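Local coordinates for protein endoglucanase (Uncultured bacterium, PDB 3X17) that hydrolyses internal beta-1,4-glucosidic bonds of cellulose as a glycoside hydrolase family 9 endoglucanase that carries an N-terminal Ig-like domain, at residues Q62-E66 with A86-L91; N436-L440 with Q465-V469. One frame throughout, in Å; residues are numbered along the deposited sequence.

The two contacts illustrate how one chain packs two unlike folds. Interaction 1 comes first along the chain, in the N-terminal Ig-like domain, where strands 63-74 and 82-87 are neighbours in a mostly antiparallel sheet. Interaction 2 follows in the family 9 catalytic domain, an (alpha/alpha)6 barrel, and joins helices 435-452 and 456-469 close to the centre of the chain. The centres of the contacts are 24 Å apart and their nearest atoms about 9 Å, so they do not touch. Yet the domains do meet near interaction 2, where Asp-467 is hydrogen-bonded to Asn-21 and Gln-32, residues of the Ig-like part.

Interaction 1: residues Q62-E66 with A86-L91; sequences QVVWE and ADFTSL
Trp-65 lies against Phe-88 and its neighbours where strand 63-74 of the Ig-like sandwich meets the end of strand 82-87. Val-64 and Trp-65 form a classic beta bulge opposite Ile-55 of strand 52-57, and both residues meet segment 86-91. From CB of Trp-65 the indole extends anti to the backbone N (chi1 -172°), which carries it across to the other segment. CG already lies under Phe-88 CB; the next atom, CD1, also has Leu-91 CB at 4.1 Å. The five-membered ring receives Phe-88 CB over one face, a CH-pi contact 3.5 Å from its centroid and 16° off the normal; of the ring atoms, CE2 lies closest to that carbon. Phe-88 takes no further part with its own ring, which turns away to an edge-to-face contact with Tyr-25. Farther out, Trp-65 CZ2 approaches the carbonyl O of Asp-87 obliquely at 3.4 Å, and at the far end CH2 touches Ala-86 CB at 4.1 Å. Beside the indole, Val-64 CG1 meets Leu-91 CD1 at 3.7 Å, the two side chains crossing at about a right angle. At the pyrrole edge Ser-90 CB sits in the ring plane, 4.0 Å from Trp-65 NE1.

Interaction 2: residues N436-L440 with Q465-V469; sequences NKEAL and QLDYV
An antiparallel helix pair of the (alpha/alpha)6 barrel brings Asn-436, Ala-439 and Leu-440 against Gln-465, Leu-466, Tyr-468 and Val-469. The local axes run at 160° to each other and approach to 9.8 Å, with Leu-440 beside Gln-465 at one end and Asn-436 beside Val-469 at the other. No direct hydrogen bond crosses the interface. Instead a water joins the polar ends: it donates to Asn-436 OD1 at 2.8 Å and lies 2.7 Å from Tyr-468 OH, in the plane of the phenol ring and at its edge. The amide stands nearly upright to that ring, the planes being 84° apart, while its ND2 is occupied by the carbonyl of Val-508; water and carbonyl together should fix how the amide is turned. Alongside, Val-469 CG1 packs on the amide carbon CG of Asn-436.

Gln-465 lies against Ala-439. Ala-439 CB meets Gln-465 OE1 and Ala-439 O meets Gln-465 CG, both at 3.5 Å. The glutamine chain bends at chi2 (-40°), and its NE2 bonds to the carbonyls of Ala-461 and Gly-423. OE1, by contrast, is buried with no polar partner in the model.

Leu-440 supplies the apolar half, with its two branches divided between partners. CD2 lies 4.0 Å from Gln-465 CB and 4.1 Å from Leu-466 CD2, whereas CD1 turns to Val-469 CG1 at 4.3 Å. Leu-549 of helix 543-558 touches both leucines and extends this apolar patch beyond the pair. Sequential helices packed antiparallel, with side chains from both filling the seam, are the arrangement of the alpha/alpha barrel in family 9 glycoside hydrolases.

Interaction 1: residues Q62-E66 with A86-L91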
# COMPACT_ATOMS: atom_id res chain seq x y z
N GLN A 62 -12.02 -10.33 -34.09
CA GLN A 62 -13.48 -10.33 -34.01
C GLN A 62 -14.04 -9.31 -33.00
O GLN A 62 -13.79 -9.41 -31.80
CB GLN A 62 -13.97 -11.73 -33.66
CG GLN A 62 -15.34 -11.74 -32.99
CD GLN A 62 -16.21 -12.92 -33.40
OE1 GLN A 62 -15.75 -14.07 -33.45
NE2 GLN A 62 -17.48 -12.64 -33.68
N VAL A 63 -14.79 -8.33 -33.50
CA VAL A 63 -15.48 -7.39 -32.62
C VAL A 63 -16.49 -8.05 -31.69
O VAL A 63 -17.36 -8.80 -32.12
CB VAL A 63 -16.16 -6.28 -33.40
CG1 VAL A 63 -16.73 -5.24 -32.44
CG2 VAL A 63 -15.17 -5.65 -34.39
N VAL A 64 -16.35 -7.79 -30.39
CA VAL A 64 -17.20 -8.46 -29.42
C VAL A 64 -18.05 -7.44 -28.66
O VAL A 64 -19.03 -7.79 -28.00
CB VAL A 64 -16.38 -9.40 -28.50
CG1 VAL A 64 -15.63 -8.63 -27.43
CG2 VAL A 64 -17.26 -10.48 -27.90
N TRP A 65 -17.75 -6.17 -28.88
CA TRP A 65 -18.44 -5.08 -28.21
C TRP A 65 -18.15 -3.81 -29.00
O TRP A 65 -17.03 -3.59 -29.45
CB TRP A 65 -17.96 -4.96 -26.75
CG TRP A 65 -18.73 -3.98 -25.89
CD1 TRP A 65 -19.64 -4.29 -24.92
CD2 TRP A 65 -18.59 -2.55 -25.86
NE1 TRP A 65 -20.10 -3.14 -24.32
CE2 TRP A 65 -19.49 -2.06 -24.89
CE3 TRP A 65 -17.76 -1.64 -26.53
CZ2 TRP A 65 -19.60 -0.70 -24.57
CZ3 TRP A 65 -17.89 -0.29 -26.25
CH2 TRP A 65 -18.81 0.18 -25.28
N GLU A 66 -19.16 -2.98 -29.20
CA GLU A 66 -18.95 -1.75 -29.92
C GLU A 66 -19.85 -0.72 -29.30
O GLU A 66 -20.97 -1.04 -28.93
CB GLU A 66 -19.29 -1.94 -31.41
CG GLU A 66 -18.99 -0.75 -32.28
CD GLU A 66 -19.10 -1.07 -33.78
OE1 GLU A 66 -18.73 -2.20 -34.19
OE2 GLU A 66 -19.58 -0.21 -34.55
N ALA A 86 -15.88 5.05 -22.27
CA ALA A 86 -16.89 4.01 -22.43
C ALA A 86 -16.92 3.11 -21.19
O ALA A 86 -15.96 3.03 -20.41
CB ALA A 86 -16.60 3.16 -23.65
N ASP A 87 -18.01 2.37 -21.07
CA ASP A 87 -18.13 1.35 -20.05
C ASP A 87 -18.60 0.09 -20.75
O ASP A 87 -19.73 0.02 -21.21
CB ASP A 87 -19.16 1.80 -19.01
CG ASP A 87 -19.37 0.77 -17.91
OD1 ASP A 87 -18.85 -0.36 -18.04
OD2 ASP A 87 -20.01 1.12 -16.90
N PHE A 88 -17.68 -0.83 -20.99
CA PHE A 88 -18.05 -2.09 -21.62
C PHE A 88 -18.33 -3.21 -20.62
O PHE A 88 -18.02 -4.37 -20.89
CB PHE A 88 -16.99 -2.51 -22.64
CG PHE A 88 -15.60 -2.69 -22.06
CD1 PHE A 88 -14.75 -1.60 -21.92
CD2 PHE A 88 -15.09 -3.95 -21.81
CE1 PHE A 88 -13.45 -1.75 -21.46
CE2 PHE A 88 -13.80 -4.13 -21.35
CZ PHE A 88 -12.97 -3.03 -21.18
N THR A 89 -18.94 -2.85 -19.49
CA THR A 89 -19.40 -3.82 -18.46
C THR A 89 -20.12 -5.04 -19.02
O THR A 89 -19.94 -6.16 -18.52
CB THR A 89 -20.36 -3.13 -17.44
OG1 THR A 89 -19.69 -2.03 -16.82
CG2 THR A 89 -20.79 -4.09 -16.36
N SER A 90 -20.99 -4.80 -20.02
CA SER A 90 -21.81 -5.85 -20.67
C SER A 90 -20.99 -7.03 -21.10
O SER A 90 -21.49 -8.15 -21.13
CB SER A 90 -22.48 -5.29 -21.94
OG SER A 90 -23.52 -4.39 -21.62
N LEU A 91 -19.77 -6.77 -21.53
CA LEU A 91 -18.89 -7.80 -21.99
C LEU A 91 -18.46 -8.55 -20.77
O LEU A 91 -17.88 -7.95 -19.90
CB LEU A 91 -17.68 -7.16 -22.66
CG LEU A 91 -16.89 -8.06 -23.57
CD1 LEU A 91 -15.55 -7.57 -23.86
CD2 LEU A 91 -16.82 -9.36 -22.93

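Interaction 2: residues N436-L440 with Q465-V469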
# COMPACT_ATOMS: atom_id res chain seq x y z
N ASN A 436 0.59 7.10 -5.43
CA ASN A 436 -0.09 5.84 -5.69
C ASN A 436 -0.63 5.18 -4.42
O ASN A 436 -1.76 4.69 -4.38
CB ASN A 436 0.86 4.88 -6.40
CG ASN A 436 1.08 5.27 -7.85
OD1 ASN A 436 0.40 6.16 -8.37
ND2 ASN A 436 2.03 4.62 -8.50
N LYS A 437 0.18 5.18 -3.37
CA LYS A 437 -0.23 4.57 -2.12
C LYS A 437 -1.45 5.32 -1.55
O LYS A 437 -2.43 4.71 -1.09
CB LYS A 437 0.94 4.59 -1.14
CG LYS A 437 0.61 4.03 0.26
CD LYS A 437 0.06 5.11 1.14
CE LYS A 437 1.12 6.20 1.39
NZ LYS A 437 0.96 6.78 2.79
N GLU A 438 -1.37 6.64 -1.58
CA GLU A 438 -2.44 7.53 -1.14
C GLU A 438 -3.76 7.29 -1.90
O GLU A 438 -4.84 7.24 -1.28
CB GLU A 438 -1.99 9.00 -1.26
CG GLU A 438 -3.05 10.02 -0.89
CD GLU A 438 -2.57 11.47 -0.97
OE1 GLU A 438 -1.36 11.74 -0.81
OE2 GLU A 438 -3.44 12.36 -1.12
N ALA A 439 -3.67 7.06 -3.21
CA ALA A 439 -4.84 6.68 -4.01
C ALA A 439 -5.46 5.41 -3.45
O ALA A 439 -6.68 5.32 -3.26
CB ALA A 439 -4.46 6.46 -5.46
N LEU A 440 -4.63 4.39 -3.28
CA LEU A 440 -5.15 3.10 -2.89
C LEU A 440 -5.66 3.13 -1.45
O LEU A 440 -6.66 2.49 -1.12
CB LEU A 440 -4.10 2.01 -3.09
CG LEU A 440 -3.92 1.51 -4.53
CD1 LEU A 440 -2.57 0.78 -4.63
CD2 LEU A 440 -5.07 0.55 -4.94
N GLN A 465 -9.18 2.78 -8.43
CA GLN A 465 -7.80 3.00 -7.94
C GLN A 465 -6.86 1.88 -8.40
O GLN A 465 -5.70 2.14 -8.77
CB GLN A 465 -7.76 3.12 -6.42
CG GLN A 465 -8.66 4.19 -5.90
CD GLN A 465 -8.62 5.42 -6.78
OE1 GLN A 465 -7.53 5.92 -7.14
NE2 GLN A 465 -9.82 5.93 -7.18
N LEU A 466 -7.38 0.66 -8.44
CA LEU A 466 -6.70 -0.42 -9.15
C LEU A 466 -6.55 -0.14 -10.64
O LEU A 466 -5.45 -0.29 -11.17
CB LEU A 466 -7.38 -1.76 -8.90
CG LEU A 466 -7.38 -2.29 -7.47
CD1 LEU A 466 -8.37 -3.44 -7.34
CD2 LEU A 466 -5.98 -2.84 -7.13
N ASP A 467 -7.62 0.26 -11.33
CA ASP A 467 -7.49 0.58 -12.76
C ASP A 467 -6.41 1.62 -12.99
O ASP A 467 -5.69 1.58 -13.98
CB ASP A 467 -8.81 1.08 -13.40
CG ASP A 467 -9.95 0.03 -13.36
OD1 ASP A 467 -9.68 -1.21 -13.39
OD2 ASP A 467 -11.12 0.46 -13.38
N TYR A 468 -6.38 2.62 -12.11
CA TYR A 468 -5.48 3.75 -12.26
C TYR A 468 -4.01 3.35 -12.12
O TYR A 468 -3.19 3.70 -12.99
CB TYR A 468 -5.83 4.87 -11.28
CG TYR A 468 -4.75 5.93 -11.19
CD1 TYR A 468 -4.71 6.98 -12.10
CD2 TYR A 468 -3.85 5.95 -10.12
CE1 TYR A 468 -3.72 7.96 -12.01
CE2 TYR A 468 -2.90 6.95 -10.00
CZ TYR A 468 -2.82 7.94 -10.96
OH TYR A 468 -1.83 8.90 -10.87
N VAL A 469 -3.68 2.54 -11.11
CA VAL A 469 -2.29 2.14 -10.92
C VAL A 469 -1.90 1.07 -11.93
O VAL A 469 -0.71 0.74 -12.04
CB VAL A 469 -1.94 1.64 -9.49
CG1 VAL A 469 -2.15 2.73 -8.42
CG2 VAL A 469 -2.68 0.36 -9.15
O HOH W 1 -0.52 8.75 -8.50